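Side-chain contacts in peptide ABC transporter, peptide-binding protein (Thermus thermophilus, PDB 2D5W), which binds oligopeptides, here a pentapeptide, and probably hands them to an ABC transporter for uptake into the cell: residues V26-Q30 with A31-E35; R190-F193 with L194-T198; C458-T461 with G462-F466; V564-A567 with Y568-G571; G576-A579 with W580-G583. All coordinates share one frame; numbering follows the deposited sequence.

Contact 1 (V26-Q30 with A31-E35); sequences VISNQ and AIKSE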
loop_
_atom_site.group_PDB
_atom_site.type_symbol
_atom_site.label_atom_id
_atom_site.label_comp_id
_atom_site.label_asym_id
_atom_site.label_seq_id
_atom_site.Cartn_x
_atom_site.Cartn_y
_atom_site.Cartn_z
ATOM N N VAL A 26 -0.576 -0.220 -11.403
ATOM C CA VAL A 26 0.692 -0.745 -11.889
ATOM C C VAL A 26 1.790 0.313 -11.966
ATOM O O VAL A 26 2.970 -0.023 -11.875
ATOM C CB VAL A 26 0.536 -1.427 -13.269
ATOM C CG1 VAL A 26 -0.561 -2.483 -13.201
ATOM C CG2 VAL A 26 0.229 -0.397 -14.338
ATOM N N ILE A 27 1.413 1.582 -12.132
ATOM C CA ILE A 27 2.402 2.658 -12.185
ATOM C C ILE A 27 2.690 3.127 -10.761
ATOM O O ILE A 27 3.846 3.327 -10.385
ATOM C CB ILE A 27 1.911 3.846 -13.032
ATOM C CG1 ILE A 27 1.692 3.384 -14.477
ATOM C CG2 ILE A 27 2.929 4.983 -12.980
ATOM C CD1 ILE A 27 1.263 4.475 -15.429
ATOM N N SER A 28 1.635 3.311 -9.975
ATOM C CA SER A 28 1.785 3.712 -8.583
ATOM C C SER A 28 0.776 3.013 -7.697
ATOM O O SER A 28 -0.422 2.977 -7.998
ATOM C CB SER A 28 1.605 5.215 -8.397
ATOM O OG SER A 28 1.561 5.506 -7.006
ATOM N N ASN A 29 1.270 2.461 -6.599
ATOM C CA ASN A 29 0.419 1.803 -5.630
ATOM C C ASN A 29 0.594 2.528 -4.290
ATOM O O ASN A 29 0.406 1.952 -3.223
ATOM C CB ASN A 29 0.790 0.325 -5.509
ATOM C CG ASN A 29 -0.188 -0.441 -4.656
ATOM O OD1 ASN A 29 -1.391 -0.194 -4.704
ATOM N ND2 ASN A 29 0.321 -1.388 -3.877
ATOM N N GLN A 30 0.958 3.805 -4.364
ATOM C CA GLN A 30 1.145 4.633 -3.174
ATOM C C GLN A 30 -0.098 4.644 -2.301
ATOM O O GLN A 30 -1.221 4.755 -2.801
ATOM C CB GLN A 30 1.420 6.080 -3.569
ATOM C CG GLN A 30 2.783 6.369 -4.143
ATOM C CD GLN A 30 2.786 7.701 -4.857
ATOM O OE1 GLN A 30 2.237 7.830 -5.952
ATOM N NE2 GLN A 30 3.379 8.710 -4.232
ATOM N N ALA A 31 0.105 4.558 -0.994
ATOM C CA ALA A 31 -1.005 4.611 -0.061
ATOM C C ALA A 31 -1.763 5.933 -0.218
ATOM O O ALA A 31 -2.990 5.954 -0.157
ATOM C CB ALA A 31 -0.495 4.467 1.370
ATOM N N ILE A 32 -1.047 7.035 -0.436
ATOM C CA ILE A 32 -1.728 8.321 -0.563
ATOM C C ILE A 32 -2.643 8.341 -1.786
ATOM O O ILE A 32 -3.732 8.921 -1.745
ATOM C CB ILE A 32 -0.717 9.522 -0.601
ATOM C CG1 ILE A 32 -1.482 10.851 -0.663
ATOM C CG2 ILE A 32 0.229 9.399 -1.787
ATOM C CD1 ILE A 32 -2.413 11.100 0.508
ATOM N N LYS A 33 -2.215 7.696 -2.866
ATOM C CA LYS A 33 -3.022 7.625 -4.081
ATOM C C LYS A 33 -4.326 6.863 -3.804
ATOM O O LYS A 33 -5.409 7.304 -4.184
ATOM C CB LYS A 33 -2.210 6.939 -5.183
ATOM C CG LYS A 33 -2.940 6.702 -6.499
ATOM C CD LYS A 33 -1.947 6.181 -7.533
ATOM C CE LYS A 33 -2.607 5.734 -8.826
ATOM N NZ LYS A 33 -3.063 4.317 -8.761
ATOM N N SER A 34 -4.225 5.726 -3.126
ATOM C CA SER A 34 -5.410 4.943 -2.808
ATOM C C SER A 34 -6.360 5.682 -1.873
ATOM O O SER A 34 -7.576 5.613 -2.036
ATOM C CB SER A 34 -5.009 3.609 -2.188
ATOM O OG SER A 34 -4.563 2.712 -3.189
ATOM N N GLU A 35 -5.816 6.390 -0.893
ATOM C CA GLU A 35 -6.661 7.125 0.041
ATOM C C GLU A 35 -7.462 8.200 -0.687
ATOM O O GLU A 35 -8.675 8.307 -0.518
ATOM C CB GLU A 35 -5.810 7.774 1.127
ATOM C CG GLU A 35 -6.632 8.447 2.208
ATOM C CD GLU A 35 -5.771 9.243 3.160
ATOM O OE1 GLU A 35 -5.515 10.430 2.878
ATOM O OE2 GLU A 35 -5.338 8.673 4.181
#
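Lys33 reaches back along the chain over Ser28, its methylene CD lying 3.6 Å from Ser28 OG while its ammonium group meets the backbone. With CG anti to the backbone N (chi1 176°) the lysine runs extended as far as CE, and a bend at chi4 then turns NZ onto Ser28 O, 3.1 Å away and tilted moderately from the carbonyl plane. Asp22 adds a salt bridge to the same NZ. Ser28 OG is held twice by Gln30: it gives its proton to a lone pair of Gln30 OE1, in the carbonyl plane at 2.6 Å, and accepts from Gln30 N at 3.2 Å in a nearly straight bond, an ST turn. Gln30 lies alongside Ile32, both pointing the same way, with Gln30 CB and Ile32 CG2 4.0 Å apart. Its buried amide is satisfied further off, OE1 by Arg17 N and NE2 by Ser443 OG and Glu15 O. Ser34 N closes the first helical turn on Gln30 O. Gln30 stands at the N-cap position of helix 31-40, whose start borders the bound peptide: Ala31 shares backbone hydrogen bonds with it, as befits the ligand cleft of a periplasmic-type solute-binding protein.

Contact 2 (R190-F193 with L194-T198); sequences RNFF and LKFAT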
loop_
_atom_site.group_PDB
_atom_site.type_symbol
_atom_site.label_atom_id
_atom_site.label_comp_id
_atom_site.label_asym_id
_atom_site.label_seq_id
_atom_site.Cartn_x
_atom_site.Cartn_y
_atom_site.Cartn_z
ATOM N N ARG A 190 1.892 0.767 -19.924
ATOM C CA ARG A 190 2.073 1.926 -19.047
ATOM C C ARG A 190 1.521 3.169 -19.735
ATOM O O ARG A 190 0.822 3.976 -19.118
ATOM C CB ARG A 190 3.553 2.166 -18.719
ATOM C CG ARG A 190 4.212 1.095 -17.872
ATOM C CD ARG A 190 5.657 1.458 -17.530
ATOM N NE ARG A 190 5.766 2.429 -16.439
ATOM C CZ ARG A 190 6.031 3.724 -16.591
ATOM N NH1 ARG A 190 6.217 4.241 -17.800
ATOM N NH2 ARG A 190 6.124 4.506 -15.522
ATOM N N ASN A 191 1.835 3.322 -21.018
ATOM C CA ASN A 191 1.377 4.485 -21.769
ATOM C C ASN A 191 -0.140 4.560 -21.853
ATOM O O ASN A 191 -0.705 5.650 -21.902
ATOM C CB ASN A 191 1.996 4.500 -23.171
ATOM C CG ASN A 191 3.485 4.799 -23.143
ATOM O OD1 ASN A 191 4.010 5.292 -22.145
ATOM N ND2 ASN A 191 4.168 4.516 -24.246
ATOM N N PHE A 192 -0.798 3.407 -21.861
ATOM C CA PHE A 192 -2.255 3.367 -21.899
ATOM C C PHE A 192 -2.801 4.078 -20.657
ATOM O O PHE A 192 -3.603 5.006 -20.763
ATOM C CB PHE A 192 -2.739 1.913 -21.932
ATOM C CG PHE A 192 -4.204 1.748 -21.630
ATOM C CD1 PHE A 192 -5.171 2.343 -22.435
ATOM C CD2 PHE A 192 -4.614 0.995 -20.537
ATOM C CE1 PHE A 192 -6.530 2.187 -22.150
ATOM C CE2 PHE A 192 -5.962 0.835 -20.246
ATOM C CZ PHE A 192 -6.922 1.433 -21.054
ATOM N N PHE A 193 -2.359 3.650 -19.479
ATOM C CA PHE A 193 -2.829 4.266 -18.242
ATOM C C PHE A 193 -2.417 5.734 -18.138
ATOM O O PHE A 193 -3.201 6.571 -17.688
ATOM C CB PHE A 193 -2.304 3.487 -17.032
ATOM C CG PHE A 193 -2.767 2.058 -16.987
ATOM C CD1 PHE A 193 -4.116 1.750 -16.825
ATOM C CD2 PHE A 193 -1.856 1.018 -17.134
ATOM C CE1 PHE A 193 -4.552 0.423 -16.811
ATOM C CE2 PHE A 193 -2.280 -0.311 -17.123
ATOM C CZ PHE A 193 -3.631 -0.608 -16.962
ATOM N N LEU A 194 -1.200 6.053 -18.570
ATOM C CA LEU A 194 -0.717 7.430 -18.491
ATOM C C LEU A 194 -1.572 8.429 -19.265
ATOM O O LEU A 194 -1.673 9.590 -18.873
ATOM C CB LEU A 194 0.741 7.513 -18.955
ATOM C CG LEU A 194 1.749 6.877 -17.992
ATOM C CD1 LEU A 194 3.129 6.853 -18.627
ATOM C CD2 LEU A 194 1.771 7.655 -16.678
ATOM N N LYS A 195 -2.189 7.993 -20.359
ATOM C CA LYS A 195 -3.040 8.891 -21.133
ATOM C C LYS A 195 -4.230 9.371 -20.305
ATOM O O LYS A 195 -4.840 10.397 -20.608
ATOM C CB LYS A 195 -3.550 8.192 -22.397
ATOM C CG LYS A 195 -2.524 8.098 -23.511
ATOM C CD LYS A 195 -3.136 7.511 -24.772
ATOM C CE LYS A 195 -2.118 7.463 -25.900
ATOM N NZ LYS A 195 -0.914 6.664 -25.530
ATOM N N PHE A 196 -4.548 8.627 -19.253
ATOM C CA PHE A 196 -5.682 8.944 -18.388
ATOM C C PHE A 196 -5.277 9.186 -16.936
ATOM O O PHE A 196 -6.135 9.148 -16.050
ATOM C CB PHE A 196 -6.671 7.773 -18.397
ATOM C CG PHE A 196 -7.202 7.420 -19.755
ATOM C CD1 PHE A 196 -8.332 8.052 -20.260
ATOM C CD2 PHE A 196 -6.579 6.441 -20.525
ATOM C CE1 PHE A 196 -8.839 7.713 -21.514
ATOM C CE2 PHE A 196 -7.078 6.096 -21.781
ATOM C CZ PHE A 196 -8.210 6.732 -22.275
ATOM N N ALA A 197 -4.001 9.458 -16.671
ATOM C CA ALA A 197 -3.591 9.592 -15.278
ATOM C C ALA A 197 -2.604 10.681 -14.899
ATOM O O ALA A 197 -2.196 10.747 -13.740
ATOM C CB ALA A 197 -3.068 8.237 -14.787
ATOM N N THR A 198 -2.216 11.531 -15.843
ATOM C CA THR A 198 -1.277 12.609 -15.537
ATOM C C THR A 198 -2.059 13.883 -15.236
ATOM O O THR A 198 -3.223 14.010 -15.611
ATOM C CB THR A 198 -0.331 12.889 -16.708
ATOM O OG1 THR A 198 -1.101 13.286 -17.848
ATOM C CG2 THR A 198 0.491 11.650 -17.044
HETATM O O HOH W 1 0.570 7.935 -22.864
#
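Phe192 and Phe196 form the aromatic part of this contact, one turn apart where helix 182-194 runs out. The rings make an offset edge-to-face pair, the edge of Phe196 toward the face of Phe192, with centroids 5.9 Å apart and planes at 70°. The nearest carbons, Phe192 CE1 and Phe196 CE2, are 4.0 Å apart. In Phe192, CG stands anti to the backbone N (chi1 166°), which turns the ring outward from the helix, roughly across its axis, where the Phe196 edge can reach it. The rim of the Phe196 ring also comes up against the backbone, CD2 lying 3.3 Å from Phe192 O.

Leu194 makes van der Waals contacts with polar neighbours, lying alongside Arg190 and pointing the same way. Its CG rests 3.2 Å from Arg190 O, and its CD1 approaches both the amide oxygen of Asn191 and Arg190 NH1.

Among the backbone bonds, Leu194 N still makes a regular helical bond to Arg190 O, at 3.0 Å. Lys195 N divides its hydrogen between Asn191 O and, weakly, Phe192 O. Phe196 N then bonds Phe193 O from above the carbonyl plane at 2.9 Å, a tightening from i+4 to i+3 as the helix ends. Water 1 donates to Asn191 O and weakly accepts from Lys195 NZ, at the solvent-facing side.

Helix 159-173 packs on Phe192 and Phe196, with Trp166 meeting Phe192, while helix 101-112 touches Phe192 and Phe193. Arg190 makes a salt bridge to Asp449, and the loop leads on to helix 199-203.

Contact 3 (C458-T461 with G462-F466); sequences CKWT and GMFEF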
loop_
_atom_site.group_PDB
_atom_site.type_symbol
_atom_site.label_atom_id
_atom_site.label_comp_id
_atom_site.label_asym_id
_atom_site.label_seq_id
_atom_site.Cartn_x
_atom_site.Cartn_y
_atom_site.Cartn_z
ATOM N N CYS A 458 18.677 -3.282 -11.225
ATOM C CA CYS A 458 19.618 -2.568 -10.370
ATOM C C CYS A 458 19.341 -1.065 -10.211
ATOM O O CYS A 458 20.266 -0.271 -10.040
ATOM C CB CYS A 458 21.058 -2.805 -10.865
ATOM S SG CYS A 458 21.366 -4.488 -11.512
ATOM N N LYS A 459 18.064 -0.680 -10.244
ATOM C CA LYS A 459 17.682 0.724 -10.081
ATOM C C LYS A 459 18.050 1.206 -8.678
ATOM O O LYS A 459 18.483 2.343 -8.504
ATOM C CB LYS A 459 16.190 0.912 -10.354
ATOM C CG LYS A 459 15.842 0.976 -11.836
ATOM C CD LYS A 459 16.434 2.218 -12.499
ATOM C CE LYS A 459 15.881 3.501 -11.892
ATOM N NZ LYS A 459 16.404 4.725 -12.567
ATOM N N TRP A 460 17.821 0.359 -7.677
ATOM C CA TRP A 460 18.245 0.653 -6.311
ATOM C C TRP A 460 19.062 -0.599 -5.998
ATOM O O TRP A 460 18.665 -1.710 -6.355
ATOM C CB TRP A 460 17.080 0.894 -5.334
ATOM C CG TRP A 460 15.965 -0.090 -5.310
ATOM C CD1 TRP A 460 14.873 -0.121 -6.132
ATOM C CD2 TRP A 460 15.782 -1.140 -4.359
ATOM N NE1 TRP A 460 14.020 -1.125 -5.744
ATOM C CE2 TRP A 460 14.554 -1.767 -4.657
ATOM C CE3 TRP A 460 16.539 -1.614 -3.277
ATOM C CZ2 TRP A 460 14.065 -2.845 -3.912
ATOM C CZ3 TRP A 460 16.052 -2.685 -2.539
ATOM C CH2 TRP A 460 14.828 -3.289 -2.861
ATOM N N THR A 461 20.209 -0.412 -5.353
ATOM C CA THR A 461 21.150 -1.505 -5.130
ATOM C C THR A 461 21.508 -1.924 -3.716
ATOM O O THR A 461 22.442 -2.709 -3.528
ATOM C CB THR A 461 22.472 -1.171 -5.823
ATOM O OG1 THR A 461 22.999 0.035 -5.253
ATOM C CG2 THR A 461 22.256 -0.962 -7.319
ATOM N N GLY A 462 20.800 -1.412 -2.724
ATOM C CA GLY A 462 21.132 -1.786 -1.365
ATOM C C GLY A 462 19.928 -1.857 -0.461
ATOM O O GLY A 462 19.126 -2.786 -0.550
ATOM N N MET A 463 19.817 -0.858 0.409
ATOM C CA MET A 463 18.734 -0.742 1.375
ATOM C C MET A 463 17.696 0.275 0.906
ATOM O O MET A 463 18.044 1.309 0.340
ATOM C CB MET A 463 19.304 -0.295 2.722
ATOM C CG MET A 463 20.285 -1.279 3.346
ATOM S SD MET A 463 21.355 -0.537 4.621
ATOM C CE MET A 463 20.187 -0.241 5.941
ATOM N N PHE A 464 16.426 -0.023 1.160
ATOM C CA PHE A 464 15.326 0.857 0.775
ATOM C C PHE A 464 14.324 0.812 1.928
ATOM O O PHE A 464 13.636 -0.192 2.129
ATOM C CB PHE A 464 14.704 0.341 -0.531
ATOM C CG PHE A 464 13.615 1.218 -1.114
ATOM C CD1 PHE A 464 12.954 0.811 -2.270
ATOM C CD2 PHE A 464 13.237 2.423 -0.523
ATOM C CE1 PHE A 464 11.940 1.580 -2.830
ATOM C CE2 PHE A 464 12.217 3.202 -1.082
ATOM C CZ PHE A 464 11.570 2.777 -2.234
ATOM N N GLU A 465 14.266 1.891 2.705
ATOM C CA GLU A 465 13.361 1.952 3.844
ATOM C C GLU A 465 12.050 2.659 3.558
ATOM O O GLU A 465 12.026 3.761 3.010
ATOM C CB GLU A 465 14.001 2.656 5.047
ATOM C CG GLU A 465 13.028 2.728 6.236
ATOM C CD GLU A 465 13.580 3.414 7.474
ATOM O OE1 GLU A 465 14.815 3.562 7.597
ATOM O OE2 GLU A 465 12.764 3.794 8.344
ATOM N N PHE A 466 10.962 2.007 3.940
ATOM C CA PHE A 466 9.628 2.569 3.806
ATOM C C PHE A 466 8.694 1.660 4.591
ATOM O O PHE A 466 9.150 0.774 5.321
ATOM C CB PHE A 466 9.207 2.702 2.326
ATOM C CG PHE A 466 9.056 1.394 1.592
ATOM C CD1 PHE A 466 7.803 0.805 1.430
ATOM C CD2 PHE A 466 10.166 0.760 1.036
ATOM C CE1 PHE A 466 7.658 -0.390 0.726
ATOM C CE2 PHE A 466 10.031 -0.440 0.329
ATOM C CZ PHE A 466 8.773 -1.013 0.175
#
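Phe464 presents its ring edge to the indole face of Trp460, four residues earlier. Its CD1 sits over the ring system, 3.9 Å from Trp460 CE2, and the centroids of the Phe464 ring and the Trp460 five-membered ring are 5.2 Å apart with planes at 70°. The six-membered half of the indole is occupied by the other end of the same side chain: Phe464 CB makes a CH-pi contact 4.0 Å from that ring's centroid, 21° off the normal. Gly462 O meets the indole at its edge, 3.7 Å from Trp460 CZ3. The chi1 of Trp460, 49°, sets CG between the backbone N and the carbonyl carbon and turns the indole forward beside the start of the strand.

The chain here turns from a loop into strand 463-469, which is flanked in its sheet by strands 293-308 and 401-410, so the Trp460–Phe464 pair sits where the strand begins. Trp460 is further fixed by NE1, which bonds Ile452 O, and by Phe451, whose ring meets the indole. On the strand side, Phe466 CD2 lies over the centre of the Phe464 ring, 3.7 Å above its plane. Farther back along the loop, Cys458 is tied to Cys314 by a disulfide.

Contact 4 (V564-A567 with Y568-G571); sequences VASA and YSGG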
loop_
_atom_site.group_PDB
_atom_site.type_symbol
_atom_site.label_atom_id
_atom_site.label_comp_id
_atom_site.label_asym_id
_atom_site.label_seq_id
_atom_site.Cartn_x
_atom_site.Cartn_y
_atom_site.Cartn_z
ATOM N N VAL A 564 -13.226 9.327 10.318
ATOM C CA VAL A 564 -12.740 8.316 11.246
ATOM C C VAL A 564 -12.029 7.170 10.548
ATOM O O VAL A 564 -12.428 6.745 9.462
ATOM C CB VAL A 564 -13.936 7.758 12.058
ATOM C CG1 VAL A 564 -13.501 6.601 12.948
ATOM C CG2 VAL A 564 -14.551 8.880 12.881
ATOM N N ALA A 565 -10.979 6.668 11.189
ATOM C CA ALA A 565 -10.203 5.563 10.655
ATOM C C ALA A 565 -10.057 4.476 11.714
ATOM O O ALA A 565 -10.210 4.729 12.910
ATOM C CB ALA A 565 -8.823 6.056 10.221
ATOM N N SER A 566 -9.774 3.261 11.263
ATOM C CA SER A 566 -9.566 2.135 12.161
ATOM C C SER A 566 -8.426 1.331 11.554
ATOM O O SER A 566 -7.898 1.697 10.509
ATOM C CB SER A 566 -10.824 1.271 12.261
ATOM O OG SER A 566 -11.087 0.624 11.030
ATOM N N ALA A 567 -8.049 0.238 12.203
ATOM C CA ALA A 567 -6.955 -0.585 11.702
ATOM C C ALA A 567 -7.124 -0.988 10.240
ATOM O O ALA A 567 -6.159 -0.987 9.475
ATOM C CB ALA A 567 -6.804 -1.828 12.567
ATOM N N TYR A 568 -8.352 -1.316 9.849
ATOM C CA TYR A 568 -8.608 -1.749 8.484
ATOM C C TYR A 568 -9.751 -1.042 7.753
ATOM O O TYR A 568 -10.253 -1.553 6.753
ATOM C CB TYR A 568 -8.839 -3.265 8.465
ATOM C CG TYR A 568 -7.620 -4.071 8.865
ATOM C CD1 TYR A 568 -7.565 -4.735 10.089
ATOM C CD2 TYR A 568 -6.530 -4.192 8.001
ATOM C CE1 TYR A 568 -6.456 -5.506 10.442
ATOM C CE2 TYR A 568 -5.415 -4.960 8.342
ATOM C CZ TYR A 568 -5.389 -5.616 9.563
ATOM O OH TYR A 568 -4.310 -6.406 9.896
ATOM N N SER A 569 -10.163 0.128 8.234
ATOM C CA SER A 569 -11.240 0.857 7.567
ATOM C C SER A 569 -10.839 1.119 6.116
ATOM O O SER A 569 -9.702 1.509 5.838
ATOM C CB SER A 569 -11.523 2.180 8.287
ATOM O OG SER A 569 -10.368 2.997 8.367
ATOM N N GLY A 570 -11.773 0.902 5.195
ATOM C CA GLY A 570 -11.481 1.096 3.785
ATOM C C GLY A 570 -10.506 0.044 3.285
ATOM O O GLY A 570 -9.927 0.176 2.207
ATOM N N GLY A 571 -10.327 -1.004 4.084
ATOM C CA GLY A 571 -9.419 -2.079 3.733
ATOM C C GLY A 571 -8.018 -1.889 4.289
ATOM O O GLY A 571 -7.500 -2.761 4.984
HETATM O O HOH W 2 -10.611 -2.012 11.465
#
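Ser569, second residue of the type II beta turn from Tyr568 to Gly571, turns its hydroxyl back onto Ser566 N. The compact part of the contact is the pairing of these two serines. Ser566 N donates to Ser569 OG at 3.0 Å, with an N-H...O angle of 156°, and Ala565 CA packs against the same oxygen at 3.4 Å. Ser569 OG sits between its own backbone N and carbonyl carbon (chi1 57°), the rotation that brings it within reach of Ser566 N; from there it also bonds Tyr574 O. In return, Ser566 OG lies 3.2 Å from Ser569 CB, so the two side chains overlap closely. The turn itself is closed by Gly571 N on Tyr568 O, and Gly570 takes the positive phi of its third position.

The Tyr568 side is looser. Its ring leads away from the serines and meets its neighbour chiefly through the preceding peptide, with Ala567 O over one ring face, 3.5 Å from CD2, and Ala567 CB 3.9 Å from CD1. Beyond the segment the ring packs on Val359, Asn360 and Leu472. Replacing Tyr568 with an alanine would probably leave these loop residues without their aromatic partner and strip the ring from the Ala567 carbonyl. Water 2 bridges the two segments, accepting from Tyr568 N at 2.9 Å and lying 2.7 Å from Ser566 OG.

Contact 5 (G576-A579 with W580-G583); sequences GWNA and WEIG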
loop_
_atom_site.group_PDB
_atom_site.type_symbol
_atom_site.label_atom_id
_atom_site.label_comp_id
_atom_site.label_asym_id
_atom_site.label_seq_id
_atom_site.Cartn_x
_atom_site.Cartn_y
_atom_site.Cartn_z
ATOM N N GLY A 576 -11.770 8.334 4.977
ATOM C CA GLY A 576 -12.278 8.560 3.637
ATOM C C GLY A 576 -13.042 7.429 2.975
ATOM O O GLY A 576 -13.432 7.552 1.815
ATOM N N TRP A 577 -13.262 6.339 3.704
ATOM C CA TRP A 577 -13.984 5.180 3.183
ATOM C C TRP A 577 -15.499 5.414 3.214
ATOM O O TRP A 577 -16.278 4.610 2.698
ATOM C CB TRP A 577 -13.634 3.947 4.022
ATOM C CG TRP A 577 -13.823 4.198 5.482
ATOM C CD1 TRP A 577 -12.927 4.764 6.345
ATOM C CD2 TRP A 577 -15.031 4.013 6.225
ATOM N NE1 TRP A 577 -13.507 4.951 7.577
ATOM C CE2 TRP A 577 -14.800 4.499 7.530
ATOM C CE3 TRP A 577 -16.292 3.489 5.912
ATOM C CZ2 TRP A 577 -15.788 4.476 8.523
ATOM C CZ3 TRP A 577 -17.270 3.467 6.898
ATOM C CH2 TRP A 577 -17.010 3.958 8.187
ATOM N N ASN A 578 -15.900 6.523 3.830
ATOM C CA ASN A 578 -17.304 6.922 3.975
ATOM C C ASN A 578 -17.350 8.412 3.654
ATOM O O ASN A 578 -18.064 9.180 4.302
ATOM C CB ASN A 578 -17.739 6.708 5.425
ATOM C CG ASN A 578 -16.943 7.568 6.401
ATOM O OD1 ASN A 578 -15.790 7.917 6.137
ATOM N ND2 ASN A 578 -17.550 7.906 7.533
ATOM N N ALA A 579 -16.599 8.808 2.634
ATOM C CA ALA A 579 -16.466 10.210 2.260
ATOM C C ALA A 579 -17.738 11.019 2.049
ATOM O O ALA A 579 -17.718 12.240 2.205
ATOM C CB ALA A 579 -15.565 10.330 1.035
ATOM N N TRP A 580 -18.834 10.354 1.703
ATOM C CA TRP A 580 -20.096 11.048 1.468
ATOM C C TRP A 580 -20.785 11.556 2.733
ATOM O O TRP A 580 -21.727 12.342 2.644
ATOM C CB TRP A 580 -21.059 10.136 0.699
ATOM C CG TRP A 580 -21.339 8.849 1.413
ATOM C CD1 TRP A 580 -22.319 8.613 2.336
ATOM C CD2 TRP A 580 -20.588 7.636 1.306
ATOM N NE1 TRP A 580 -22.221 7.327 2.810
ATOM C CE2 TRP A 580 -21.166 6.704 2.196
ATOM C CE3 TRP A 580 -19.478 7.246 0.543
ATOM C CZ2 TRP A 580 -20.669 5.403 2.346
ATOM C CZ3 TRP A 580 -18.985 5.953 0.692
ATOM C CH2 TRP A 580 -19.580 5.049 1.587
ATOM N N GLU A 581 -20.337 11.115 3.904
ATOM C CA GLU A 581 -20.966 11.564 5.146
ATOM C C GLU A 581 -20.047 12.373 6.053
ATOM O O GLU A 581 -20.357 12.590 7.223
ATOM C CB GLU A 581 -21.558 10.372 5.913
ATOM C CG GLU A 581 -20.623 9.192 6.073
ATOM C CD GLU A 581 -21.246 8.041 6.847
ATOM O OE1 GLU A 581 -22.467 7.809 6.713
ATOM O OE2 GLU A 581 -20.508 7.356 7.578
ATOM N N ILE A 582 -18.920 12.823 5.515
ATOM C CA ILE A 582 -17.997 13.638 6.291
ATOM C C ILE A 582 -18.483 15.081 6.193
ATOM O O ILE A 582 -18.746 15.593 5.104
ATOM C CB ILE A 582 -16.555 13.512 5.752
ATOM C CG1 ILE A 582 -16.069 12.069 5.942
ATOM C CG2 ILE A 582 -15.641 14.500 6.469
ATOM C CD1 ILE A 582 -14.723 11.765 5.318
ATOM N N GLY A 583 -18.626 15.734 7.340
ATOM C CA GLY A 583 -19.105 17.101 7.320
ATOM C C GLY A 583 -18.998 17.822 8.646
ATOM O O GLY A 583 -18.553 17.261 9.646
HETATM O O HOH W 3 -19.177 14.448 2.610
#
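Asn578, Trp580 and Glu581 all place CG between the backbone N and the carbonyl carbon (chi1 of Asn578 62°), a shared rotation that lays the indole over Asn578 CA and brings the Glu581 carboxylate to the Asn578 amide, which points away from the indole. Glu581 runs extended beyond CG, its carboxylate crossing the Asn578 amide at about a right angle, the two planes 76° apart. Asn578 ND2 donates to Glu581 OE2 at 3.0 Å, nearly in its own amide plane, and uses the anti lone pair of the carboxylate oxygen. Both ends have second partners: Trp593 NE1 bonds the same OE2, and Asn562 O takes another bond from ND2.

The backbone forms a type I beta turn from Asn578 to Glu581, Glu581 N bonding Asn578 O at 3.0 Å with a nearly straight N-H, in the loop that leads into strand 583-584. Over this turn lies the Trp580 indole. Asn578 CA makes a CH-pi contact with its six-membered ring, 3.8 Å from the centroid and 12° off the normal, while Trp577 O approaches Trp580 CH2 to 3.5 Å.

Asn578 is gripped from a second direction, its CG lying over the centre of the Trp577 ring. An alanine in place of Asn578 would probably leave Glu581 OE2 and Asn562 O each without this donor and bare part of the Trp577 face. Ile582 CD1 packs 3.8 Å from Ala579 CA, and water 3 donates to both Ala579 O and Ile582 O.

All five contacts are local and follow one another in series, without nesting or crossing. Contact 1 joins the loop after strand 7-12 to helix 31-40, and contact 2 finishes helix 182-194; the two meet where Ile27 and Val26 pack on Leu194 and Phe193, Ile27 CD1 coming within 3.5 Å of Leu194 CD2. Contact 3, at the start of strand 463-469, lies about 19 Å from contact 1 between centres, on the other side of the chain's centre from contacts 4 and 5. Those last two belong to the loop between strands 560-561 and 583-584 and touch: Trp577 NE1 probably donates to Val564 O at 2.8 Å.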